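Local structure of hypothetical protein, similar to alpha-acetolactate decarboxylase (Staphylococcus aureus subsp. aureus, 1XV2) at residues 26-31 with 49-54; 100-105 with 113-118; 210-213 with 218-221. The protein probably catalyses the zinc-dependent decarboxylation of alpha-acetolactate to acetoin. All coordinates share one frame; numbering follows the deposited sequence.

Contact 1. Residues 26-31 with 49-54; sequences ATINEL and VIFLDG
The ring of Phe51 takes Val49 CG1 of its own strand over one face, 3.9 Å above the plane and displaced toward the rim, while Ile28 and Leu31 approach from the facing segment at slants that are neither face-on nor edge-on. The setting is a short helix, 28-32, laid against the mixed seven-stranded sheet that contains strand 48-52. It is a compact example of helix-on-sheet packing in which an aromatic ring from the strand meets two aliphatic side chains of the helix. The strand presents Val49 and Phe51 two residues apart, both toward the helix. Phe51 CG, anti to the carbonyl carbon (chi1 -69°), directs the ring toward the helix, and the atoms at its far end make the contacts. Its CE1 lies 4.0 Å from Ile28 CD1, and its CZ 4.0 Å from Leu31 CB. Leu31 therefore meets the ring with the root of its side chain, whereas Ile28 uses its outermost methyl, which also comes within 4.3 Å of Val49 CG1. Around this hydrophobic group, Ala56 adjoins Ile28 and Phe51, and Ile79 adjoins Leu31 and Phe51. Val49 is also linked to the metal site through its backbone: its O is hydrogen-bonded to ND1 of the zinc ligand His178, a second-shell contact that would restrain the turn of that imidazole. At the N-cap, the N-H of Thr27 makes one half of a capping box, without the reciprocal bond from the Thr27 side chain: it reaches Glu30 OE1 at 2.8 Å (161°), meeting the carboxylate from above its plane.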
ATOM      1  N   ALA A  26      -6.758  16.963   0.514  1.00 16.34           N
ATOM      2  CA  ALA A  26      -7.826  16.470   1.372  1.00 17.17           C
ATOM      3  C   ALA A  26      -8.020  17.470   2.506  1.00 17.77           C
ATOM      4  O   ALA A  26      -7.093  18.187   2.887  1.00 18.45           O
ATOM      5  CB  ALA A  26      -7.477  15.093   1.925  1.00 17.32           C
ATOM      6  N   THR A  27      -9.231  17.510   3.040  1.00 16.89           N
ATOM      7  CA  THR A  27      -9.575  18.431   4.111  1.00 17.43           C
ATOM      8  C   THR A  27      -9.418  17.787   5.491  1.00 17.98           C
ATOM      9  O   THR A  27      -9.571  16.574   5.635  1.00 19.32           O
ATOM     10  CB  THR A  27     -11.034  18.909   3.912  1.00 17.30           C
ATOM     11  OG1 THR A  27     -11.031  20.251   3.411  1.00 21.46           O
ATOM     12  CG2 THR A  27     -11.821  18.827   5.193  1.00 17.02           C
ATOM     13  N   ILE A  28      -9.107  18.597   6.500  1.00 18.63           N
ATOM     14  CA  ILE A  28      -8.966  18.084   7.863  1.00 18.44           C
ATOM     15  C   ILE A  28     -10.256  17.374   8.265  1.00 18.95           C
ATOM     16  O   ILE A  28     -10.227  16.268   8.806  1.00 17.47           O
ATOM     17  CB  ILE A  28      -8.694  19.221   8.876  1.00 18.72           C
ATOM     18  CG1 ILE A  28      -7.246  19.697   8.756  1.00 16.25           C
ATOM     19  CG2 ILE A  28      -8.986  18.738  10.297  1.00 18.63           C
ATOM     20  CD1 ILE A  28      -6.216  18.652   9.173  1.00 18.44           C
ATOM     21  N   ASN A  29     -11.387  18.023   7.994  1.00 20.60           N
ATOM     22  CA  ASN A  29     -12.699  17.467   8.310  1.00 22.57           C
ATOM     23  C   ASN A  29     -12.915  16.124   7.619  1.00 21.61           C
ATOM     24  O   ASN A  29     -13.488  15.203   8.203  1.00 21.88           O
ATOM     25  CB  ASN A  29     -13.808  18.442   7.887  1.00 26.01           C
ATOM     26  CG  ASN A  29     -13.915  19.651   8.806  1.00 28.78           C
ATOM     27  OD1 ASN A  29     -14.588  20.629   8.481  1.00 31.03           O
ATOM     28  ND2 ASN A  29     -13.263  19.584   9.960  1.00 30.79           N
ATOM     29  N   GLU A  30     -12.462  16.013   6.374  1.00 21.34           N
ATOM     30  CA  GLU A  30     -12.619  14.769   5.628  1.00 21.75           C
ATOM     31  C   GLU A  30     -11.794  13.652   6.273  1.00 21.54           C
ATOM     32  O   GLU A  30     -12.223  12.498   6.324  1.00 20.93           O
ATOM     33  CB  GLU A  30     -12.192  14.969   4.170  1.00 23.14           C
ATOM     34  CG  GLU A  30     -12.917  16.121   3.481  1.00 27.09           C
ATOM     35  CD  GLU A  30     -12.525  16.286   2.024  1.00 28.10           C
ATOM     36  OE1 GLU A  30     -11.316  16.231   1.713  1.00 27.06           O
ATOM     37  OE2 GLU A  30     -13.434  16.485   1.192  1.00 30.46           O
ATOM     38  N   LEU A  31     -10.611  14.001   6.769  1.00 21.09           N
ATOM     39  CA  LEU A  31      -9.747  13.021   7.419  1.00 20.85           C
ATOM     40  C   LEU A  31     -10.368  12.536   8.731  1.00 19.81           C
ATOM     41  O   LEU A  31     -10.353  11.343   9.033  1.00 19.98           O
ATOM     42  CB  LEU A  31      -8.368  13.632   7.689  1.00 20.17           C
ATOM     43  CG  LEU A  31      -7.256  13.222   6.721  1.00 23.23           C
ATOM     44  CD1 LEU A  31      -6.903  11.757   6.947  1.00 21.71           C
ATOM     45  CD2 LEU A  31      -7.694  13.450   5.287  1.00 22.41           C
ATOM     46  N   VAL A  49       0.745  18.105  11.902  1.00 14.34           N
ATOM     47  CA  VAL A  49      -0.625  17.884  12.334  1.00 14.91           C
ATOM     48  C   VAL A  49      -0.672  16.683  13.269  1.00 15.80           C
ATOM     49  O   VAL A  49      -0.079  15.644  12.986  1.00 14.48           O
ATOM     50  CB  VAL A  49      -1.563  17.606  11.139  1.00 14.53           C
ATOM     51  CG1 VAL A  49      -2.973  17.320  11.638  1.00 13.95           C
ATOM     52  CG2 VAL A  49      -1.568  18.799  10.196  1.00 16.53           C
ATOM     53  N   ILE A  50      -1.358  16.835  14.395  1.00 16.69           N
ATOM     54  CA  ILE A  50      -1.509  15.739  15.341  1.00 18.36           C
ATOM     55  C   ILE A  50      -3.001  15.528  15.578  1.00 19.62           C
ATOM     56  O   ILE A  50      -3.691  16.432  16.054  1.00 19.92           O
ATOM     57  CB  ILE A  50      -0.853  16.034  16.719  1.00 18.26           C
ATOM     58  CG1 ILE A  50       0.619  16.408  16.553  1.00 19.05           C
ATOM     59  CG2 ILE A  50      -0.976  14.809  17.617  1.00 17.97           C
ATOM     60  CD1 ILE A  50       0.848  17.857  16.171  1.00 19.95           C
ATOM     61  N   PHE A  51      -3.501  14.351  15.220  1.00 20.19           N
ATOM     62  CA  PHE A  51      -4.907  14.033  15.441  1.00 20.83           C
ATOM     63  C   PHE A  51      -4.961  13.375  16.814  1.00 22.03           C
ATOM     64  O   PHE A  51      -4.437  12.278  17.006  1.00 21.94           O
ATOM     65  CB  PHE A  51      -5.425  13.069  14.373  1.00 20.17           C
ATOM     66  CG  PHE A  51      -5.525  13.679  12.998  1.00 18.43           C
ATOM     67  CD1 PHE A  51      -6.341  14.783  12.767  1.00 19.08           C
ATOM     68  CD2 PHE A  51      -4.814  13.139  11.931  1.00 19.30           C
ATOM     69  CE1 PHE A  51      -6.448  15.342  11.493  1.00 17.43           C
ATOM     70  CE2 PHE A  51      -4.915  13.692  10.652  1.00 19.30           C
ATOM     71  CZ  PHE A  51      -5.733  14.795  10.435  1.00 17.31           C
ATOM     72  N   LEU A  52      -5.583  14.057  17.770  1.00 22.57           N
ATOM     73  CA  LEU A  52      -5.668  13.546  19.131  1.00 23.65           C
ATOM     74  C   LEU A  52      -7.066  13.696  19.718  1.00 24.47           C
ATOM     75  O   LEU A  52      -7.590  14.805  19.820  1.00 24.79           O
ATOM     76  CB  LEU A  52      -4.654  14.278  20.011  1.00 22.86           C
ATOM     77  CG  LEU A  52      -4.438  13.734  21.422  1.00 25.44           C
ATOM     78  CD1 LEU A  52      -3.924  12.302  21.348  1.00 23.55           C
ATOM     79  CD2 LEU A  52      -3.448  14.628  22.158  1.00 25.02           C
ATOM     80  N   ASP A  53      -7.661  12.574  20.106  1.00 25.93           N
ATOM     81  CA  ASP A  53      -8.997  12.568  20.685  1.00 28.15           C
ATOM     82  C   ASP A  53     -10.012  13.259  19.773  1.00 28.61           C
ATOM     83  O   ASP A  53     -10.806  14.081  20.228  1.00 28.23           O
ATOM     84  CB  ASP A  53      -8.990  13.264  22.050  1.00 29.99           C
ATOM     85  CG  ASP A  53      -8.142  12.539  23.082  1.00 31.36           C
ATOM     86  OD1 ASP A  53      -8.345  11.323  23.286  1.00 32.04           O
ATOM     87  OD2 ASP A  53      -7.277  13.194  23.701  1.00 33.14           O
ATOM     88  N   GLY A  54      -9.973  12.931  18.485  1.00 28.82           N
ATOM     89  CA  GLY A  54     -10.905  13.519  17.538  1.00 27.99           C
ATOM     90  C   GLY A  54     -10.666  14.979  17.204  1.00 27.86           C
ATOM     91  O   GLY A  54     -11.386  15.554  16.389  1.00 29.19           O
TER

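Contact 2. Residues 100-105 with 113-118; sequences AQIKNE and SAVKIY
Helix segment 100-105 and strand 113-118 come together where Ile102 faces Val115, their CA atoms 8.3 Å apart, close enough for side chains to span the gap and too far for the backbones to touch. From the helix a single residue, Ile102, carries the contact, dividing its two branches between two residues of the strand. Its CG2 methyl meets Val115 CG1 at 3.8 Å, the two side chains crossing at about a right angle. The longer branch reaches Ile117, crossing that side chain obliquely, with Ile102 CD1 and Ile117 CD1 4.0 Å apart. The side chain forks at CB, and the first torsion (chi1 -61°) sets how the fork is aimed, with CG1 anti to the carbonyl carbon and CG2 anti to the backbone N; an extended chi2 of 173° carries CD1 on to Ile117. Val115 and Ile117, two apart, both point toward the helix, and all three residues are buried. The topology is a split beta-alpha-beta crossover. Strands 86-94 and 113-118, joined through helix 95-105, run parallel to each other and each pairs antiparallel with strand 198-204. The helix accordingly lies over a face of the curled antiparallel sheet, where Ile102 also rests on Ile202 of strand 198-204 and on Phe175 of strand 174-181, with Val115 touching Ile177 on the latter.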
ATOM      1  N   ALA A 100      11.680  -0.727  21.263  1.00 19.01           N
ATOM      2  CA  ALA A 100      11.958  -2.158  21.384  1.00 18.92           C
ATOM      3  C   ALA A 100      10.831  -2.847  22.144  1.00 18.55           C
ATOM      4  O   ALA A 100      10.497  -3.996  21.861  1.00 18.93           O
ATOM      5  CB  ALA A 100      13.293  -2.379  22.100  1.00 20.90           C
ATOM      6  N   GLN A 101      10.248  -2.143  23.110  1.00 18.77           N
ATOM      7  CA  GLN A 101       9.144  -2.696  23.890  1.00 20.40           C
ATOM      8  C   GLN A 101       7.912  -2.830  22.997  1.00 20.88           C
ATOM      9  O   GLN A 101       7.245  -3.866  22.988  1.00 19.44           O
ATOM     10  CB  GLN A 101       8.821  -1.792  25.088  1.00 21.87           C
ATOM     11  CG  GLN A 101       9.931  -1.720  26.128  1.00 25.23           C
ATOM     12  CD  GLN A 101      10.285  -3.088  26.694  1.00 28.36           C
ATOM     13  OE1 GLN A 101       9.438  -3.768  27.271  1.00 29.51           O
ATOM     14  NE2 GLN A 101      11.539  -3.494  26.530  1.00 29.69           N
ATOM     15  N   ILE A 102       7.619  -1.774  22.246  1.00 20.07           N
ATOM     16  CA  ILE A 102       6.475  -1.782  21.348  1.00 20.66           C
ATOM     17  C   ILE A 102       6.660  -2.888  20.312  1.00 20.28           C
ATOM     18  O   ILE A 102       5.710  -3.585  19.960  1.00 20.86           O
ATOM     19  CB  ILE A 102       6.313  -0.406  20.654  1.00 19.91           C
ATOM     20  CG1 ILE A 102       6.080   0.671  21.720  1.00 20.21           C
ATOM     21  CG2 ILE A 102       5.143  -0.440  19.681  1.00 18.85           C
ATOM     22  CD1 ILE A 102       6.066   2.089  21.197  1.00 19.68           C
ATOM     23  N   LYS A 103       7.890  -3.061  19.841  1.00 21.69           N
ATOM     24  CA  LYS A 103       8.188  -4.099  18.859  1.00 24.29           C
ATOM     25  C   LYS A 103       7.919  -5.479  19.453  1.00 25.48           C
ATOM     26  O   LYS A 103       7.602  -6.428  18.735  1.00 25.71           O
ATOM     27  CB  LYS A 103       9.649  -3.999  18.415  1.00 25.47           C
ATOM     28  CG  LYS A 103       9.967  -2.757  17.595  1.00 28.05           C
ATOM     29  CD  LYS A 103       9.518  -2.905  16.149  1.00 29.68           C
ATOM     30  CE  LYS A 103      10.342  -3.976  15.441  1.00 31.60           C
ATOM     31  NZ  LYS A 103      10.028  -4.085  13.993  1.00 33.35           N
ATOM     32  N   ASN A 104       8.041  -5.582  20.774  1.00 25.78           N
ATOM     33  CA  ASN A 104       7.806  -6.842  21.476  1.00 26.45           C
ATOM     34  C   ASN A 104       6.324  -7.103  21.713  1.00 25.76           C
ATOM     35  O   ASN A 104       5.867  -8.243  21.626  1.00 24.27           O
ATOM     36  CB  ASN A 104       8.521  -6.835  22.833  1.00 28.31           C
ATOM     37  CG  ASN A 104      10.031  -6.920  22.705  1.00 30.73           C
ATOM     38  OD1 ASN A 104      10.759  -6.662  23.667  1.00 31.51           O
ATOM     39  ND2 ASN A 104      10.510  -7.296  21.524  1.00 32.26           N
ATOM     40  N   GLU A 105       5.580  -6.043  22.017  1.00 24.57           N
ATOM     41  CA  GLU A 105       4.157  -6.164  22.306  1.00 25.68           C
ATOM     42  C   GLU A 105       3.215  -6.146  21.103  1.00 25.66           C
ATOM     43  O   GLU A 105       2.094  -6.644  21.194  1.00 25.64           O
ATOM     44  CB  GLU A 105       3.742  -5.080  23.305  1.00 26.27           C
ATOM     45  CG  GLU A 105       4.498  -5.154  24.624  1.00 30.38           C
ATOM     46  CD  GLU A 105       4.451  -6.545  25.242  1.00 32.61           C
ATOM     47  OE1 GLU A 105       3.337  -7.064  25.466  1.00 32.96           O
ATOM     48  OE2 GLU A 105       5.530  -7.121  25.504  1.00 34.98           O
ATOM     49  N   SER A 113       0.586  -0.822  12.523  1.00 15.60           N
ATOM     50  CA  SER A 113       0.081  -0.718  13.889  1.00 15.66           C
ATOM     51  C   SER A 113       0.067   0.740  14.317  1.00 15.16           C
ATOM     52  O   SER A 113       0.778   1.573  13.756  1.00 16.49           O
ATOM     53  CB  SER A 113       0.946  -1.530  14.858  1.00 16.78           C
ATOM     54  OG  SER A 113       2.289  -1.076  14.847  1.00 19.30           O
ATOM     55  N   ALA A 114      -0.754   1.048  15.310  1.00 14.19           N
ATOM     56  CA  ALA A 114      -0.854   2.401  15.820  1.00 14.54           C
ATOM     57  C   ALA A 114      -0.415   2.400  17.276  1.00 15.94           C
ATOM     58  O   ALA A 114      -0.605   1.415  17.984  1.00 15.70           O
ATOM     59  CB  ALA A 114      -2.290   2.898  15.709  1.00 13.27           C
ATOM     60  N   VAL A 115       0.173   3.505  17.719  1.00 17.58           N
ATOM     61  CA  VAL A 115       0.619   3.608  19.097  1.00 19.98           C
ATOM     62  C   VAL A 115       0.215   4.922  19.727  1.00 20.16           C
ATOM     63  O   VAL A 115       0.050   5.940  19.051  1.00 20.37           O
ATOM     64  CB  VAL A 115       2.154   3.487  19.220  1.00 20.92           C
ATOM     65  CG1 VAL A 115       2.619   2.167  18.640  1.00 24.94           C
ATOM     66  CG2 VAL A 115       2.826   4.653  18.516  1.00 23.07           C
ATOM     67  N   LYS A 116       0.058   4.883  21.040  1.00 19.59           N
ATOM     68  CA  LYS A 116      -0.294   6.058  21.808  1.00 20.39           C
ATOM     69  C   LYS A 116       0.512   5.939  23.089  1.00 19.76           C
ATOM     70  O   LYS A 116       0.408   4.944  23.805  1.00 20.41           O
ATOM     71  CB  LYS A 116      -1.792   6.084  22.117  1.00 21.89           C
ATOM     72  CG  LYS A 116      -2.239   7.381  22.771  1.00 25.24           C
ATOM     73  CD  LYS A 116      -3.746   7.453  22.943  1.00 29.71           C
ATOM     74  CE  LYS A 116      -4.152   8.805  23.513  1.00 32.68           C
ATOM     75  NZ  LYS A 116      -5.629   8.955  23.643  1.00 35.65           N
ATOM     76  N   ILE A 117       1.338   6.943  23.350  1.00 19.36           N
ATOM     77  CA  ILE A 117       2.185   6.971  24.534  1.00 18.39           C
ATOM     78  C   ILE A 117       1.850   8.249  25.286  1.00 17.48           C
ATOM     79  O   ILE A 117       2.169   9.340  24.823  1.00 16.55           O
ATOM     80  CB  ILE A 117       3.675   6.985  24.134  1.00 18.41           C
ATOM     81  CG1 ILE A 117       3.979   5.774  23.247  1.00 17.64           C
ATOM     82  CG2 ILE A 117       4.552   6.988  25.381  1.00 17.54           C
ATOM     83  CD1 ILE A 117       5.322   5.832  22.551  1.00 18.83           C
ATOM     84  N   TYR A 118       1.196   8.112  26.438  1.00 18.80           N
ATOM     85  CA  TYR A 118       0.796   9.276  27.224  1.00 20.61           C
ATOM     86  C   TYR A 118       1.343   9.278  28.646  1.00 20.72           C
ATOM     87  O   TYR A 118       1.323   8.257  29.329  1.00 19.92           O
ATOM     88  CB  TYR A 118      -0.730   9.376  27.292  1.00 22.70           C
ATOM     89  CG  TYR A 118      -1.179  10.525  28.160  1.00 27.53           C
ATOM     90  CD1 TYR A 118      -1.101  11.840  27.701  1.00 27.63           C
ATOM     91  CD2 TYR A 118      -1.578  10.308  29.481  1.00 29.00           C
ATOM     92  CE1 TYR A 118      -1.398  12.914  28.534  1.00 31.20           C
ATOM     93  CE2 TYR A 118      -1.875  11.375  30.326  1.00 31.54           C
ATOM     94  CZ  TYR A 118      -1.780  12.674  29.848  1.00 32.50           C
ATOM     95  OH  TYR A 118      -2.033  13.735  30.691  1.00 35.35           O
TER

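Contact 3. Residues 210-213 with 218-221; sequences QHFP and TFVK
Phe219 and Pro213 cross at about a right angle, the proline offering the CG-CD side of its ring to the face of the aromatic. Pro213 CD stands 4.1 Å above the Phe219 plane toward its rim, and Pro213 CG lies 3.7 Å from Phe219 CD2. The same CG is 4.1 Å from the ring centroid and 29° off the normal, an off-centre CH-pi contact. Phe212 engages the other end of the ring, its CD1 lying 4.0 Å from Phe219 CZ. From Phe212, that CZ atom is at the ring edge, near the plane; from Phe219, the approach is oblique, and the two side chains cross at a slant. Phe219 CG is anti to the backbone N (chi1 176°), which directs the ring away from the helix backbone toward Pro213, with its CZ end reaching Phe212. These contacts join the end of strand 207-211, at one margin of the mixed sheet within the chain, to the short helix 217-221 that follows it. Asn216 OD1 is hydrogen-bonded to Phe219 N. This region lies at the dimer interface, where Gln210 and His211 pair in an antiparallel ladder with a strand of the second subunit. Phe212 and Phe219 both touch Leu111 of that subunit, and Phe212 also meets the ring of Phe167 there. Within the strand, Gln210 NE2 donates to His211 O at 3.1 Å, from above the carbonyl plane, and is also hydrogen-bonded to Gly12 O.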
ATOM      1  N   GLN A 210      -5.657   2.834   1.529  1.00 15.81           N
ATOM      2  CA  GLN A 210      -4.916   3.913   0.874  1.00 16.22           C
ATOM      3  C   GLN A 210      -5.798   4.714  -0.079  1.00 16.22           C
ATOM      4  O   GLN A 210      -6.371   4.160  -1.015  1.00 15.26           O
ATOM      5  CB  GLN A 210      -3.724   3.340   0.100  1.00 16.16           C
ATOM      6  CG  GLN A 210      -2.922   4.379  -0.675  1.00 14.99           C
ATOM      7  CD  GLN A 210      -2.186   5.347   0.231  1.00 18.16           C
ATOM      8  OE1 GLN A 210      -1.225   4.974   0.907  1.00 18.77           O
ATOM      9  NE2 GLN A 210      -2.635   6.598   0.255  1.00 16.19           N
ATOM     10  N   HIS A 211      -5.888   6.020   0.157  1.00 18.26           N
ATOM     11  CA  HIS A 211      -6.706   6.895  -0.676  1.00 18.05           C
ATOM     12  C   HIS A 211      -5.824   7.811  -1.513  1.00 17.43           C
ATOM     13  O   HIS A 211      -4.818   8.332  -1.030  1.00 18.49           O
ATOM     14  CB  HIS A 211      -7.649   7.716   0.207  1.00 19.75           C
ATOM     15  CG  HIS A 211      -8.561   8.623  -0.557  1.00 23.23           C
ATOM     16  ND1 HIS A 211      -8.407   9.993  -0.573  1.00 24.47           N
ATOM     17  CD2 HIS A 211      -9.641   8.356  -1.330  1.00 24.99           C
ATOM     18  CE1 HIS A 211      -9.352  10.532  -1.323  1.00 25.13           C
ATOM     19  NE2 HIS A 211     -10.114   9.560  -1.795  1.00 27.44           N
ATOM     20  N   PHE A 212      -6.213   7.999  -2.772  1.00 15.88           N
ATOM     21  CA  PHE A 212      -5.468   8.823  -3.717  1.00 14.73           C
ATOM     22  C   PHE A 212      -6.294  10.026  -4.179  1.00 15.18           C
ATOM     23  O   PHE A 212      -7.503   9.918  -4.372  1.00 13.99           O
ATOM     24  CB  PHE A 212      -5.093   7.992  -4.951  1.00 15.88           C
ATOM     25  CG  PHE A 212      -4.203   6.812  -4.656  1.00 15.52           C
ATOM     26  CD1 PHE A 212      -2.831   6.885  -4.889  1.00 15.04           C
ATOM     27  CD2 PHE A 212      -4.737   5.626  -4.161  1.00 15.37           C
ATOM     28  CE1 PHE A 212      -2.001   5.792  -4.635  1.00 15.77           C
ATOM     29  CE2 PHE A 212      -3.916   4.523  -3.903  1.00 15.31           C
ATOM     30  CZ  PHE A 212      -2.546   4.608  -4.141  1.00 14.51           C
ATOM     31  N   PRO A 213      -5.645  11.187  -4.371  1.00 14.31           N
ATOM     32  CA  PRO A 213      -6.340  12.400  -4.821  1.00 14.82           C
ATOM     33  C   PRO A 213      -6.584  12.379  -6.333  1.00 15.12           C
ATOM     34  O   PRO A 213      -5.933  13.098  -7.090  1.00 15.99           O
ATOM     35  CB  PRO A 213      -5.385  13.509  -4.400  1.00 15.32           C
ATOM     36  CG  PRO A 213      -4.036  12.865  -4.589  1.00 15.40           C
ATOM     37  CD  PRO A 213      -4.252  11.488  -3.991  1.00 14.98           C
ATOM     38  N   THR A 218      -2.427  18.090 -10.497  1.00 21.16           N
ATOM     39  CA  THR A 218      -0.977  18.003 -10.378  1.00 20.17           C
ATOM     40  C   THR A 218      -0.534  16.563 -10.123  1.00 19.93           C
ATOM     41  O   THR A 218       0.417  16.080 -10.738  1.00 20.62           O
ATOM     42  CB  THR A 218      -0.453  18.915  -9.254  1.00 21.34           C
ATOM     43  OG1 THR A 218      -0.839  20.269  -9.524  1.00 22.58           O
ATOM     44  CG2 THR A 218       1.061  18.839  -9.177  1.00 18.98           C
ATOM     45  N   PHE A 219      -1.226  15.879  -9.218  1.00 18.21           N
ATOM     46  CA  PHE A 219      -0.904  14.492  -8.915  1.00 17.40           C
ATOM     47  C   PHE A 219      -1.151  13.621 -10.153  1.00 17.27           C
ATOM     48  O   PHE A 219      -0.276  12.872 -10.584  1.00 18.45           O
ATOM     49  CB  PHE A 219      -1.763  13.990  -7.754  1.00 16.58           C
ATOM     50  CG  PHE A 219      -1.559  12.531  -7.440  1.00 16.01           C
ATOM     51  CD1 PHE A 219      -0.353  12.083  -6.902  1.00 15.28           C
ATOM     52  CD2 PHE A 219      -2.551  11.600  -7.727  1.00 15.81           C
ATOM     53  CE1 PHE A 219      -0.138  10.728  -6.661  1.00 14.17           C
ATOM     54  CE2 PHE A 219      -2.347  10.236  -7.489  1.00 15.29           C
ATOM     55  CZ  PHE A 219      -1.141   9.801  -6.957  1.00 14.62           C
ATOM     56  N   VAL A 220      -2.346  13.733 -10.722  1.00 17.61           N
ATOM     57  CA  VAL A 220      -2.716  12.970 -11.910  1.00 18.20           C
ATOM     58  C   VAL A 220      -1.698  13.062 -13.053  1.00 19.02           C
ATOM     59  O   VAL A 220      -1.256  12.040 -13.583  1.00 17.89           O
ATOM     60  CB  VAL A 220      -4.106  13.430 -12.443  1.00 18.07           C
ATOM     61  CG1 VAL A 220      -4.322  12.943 -13.867  1.00 18.97           C
ATOM     62  CG2 VAL A 220      -5.207  12.889 -11.548  1.00 17.03           C
ATOM     63  N   LYS A 221      -1.327  14.285 -13.421  1.00 20.02           N
ATOM     64  CA  LYS A 221      -0.392  14.515 -14.528  1.00 20.13           C
ATOM     65  C   LYS A 221       1.100  14.460 -14.204  1.00 20.95           C
ATOM     66  O   LYS A 221       1.933  14.407 -15.113  1.00 19.18           O
ATOM     67  CB  LYS A 221      -0.673  15.876 -15.166  1.00 22.28           C
ATOM     68  CG  LYS A 221      -2.042  16.049 -15.783  1.00 25.39           C
ATOM     69  CD  LYS A 221      -2.136  17.438 -16.396  1.00 29.95           C
ATOM     70  CE  LYS A 221      -3.454  17.671 -17.110  1.00 33.86           C
ATOM     71  NZ  LYS A 221      -3.477  19.030 -17.732  1.00 36.59           N
TER

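In the fold
The three contacts sample different joints of one fold. Contacts 1 and 2 have centres 22 Å apart, yet they touch at their margins: Leu52 CD1 packs on Lys116 CE at 4.1 Å, and Asp53 OD1 lies 3.6 Å from Lys116 NZ, a long and weak charge pairing. Contacts 1 and 3 reach the same mixed sheet, with centres 19 Å apart and nearest atoms about 6 Å apart. Contacts 2 and 3 lie on opposite sides of the chain's centre, 31 Å between centres. The zinc ion, bound by His176, His178 and His189, is about 8 Å from the side chain of Val49 and about 12 Å from that of Val115; contact 3 lies at the subunit interface, where residues of both its segments touch the second subunit.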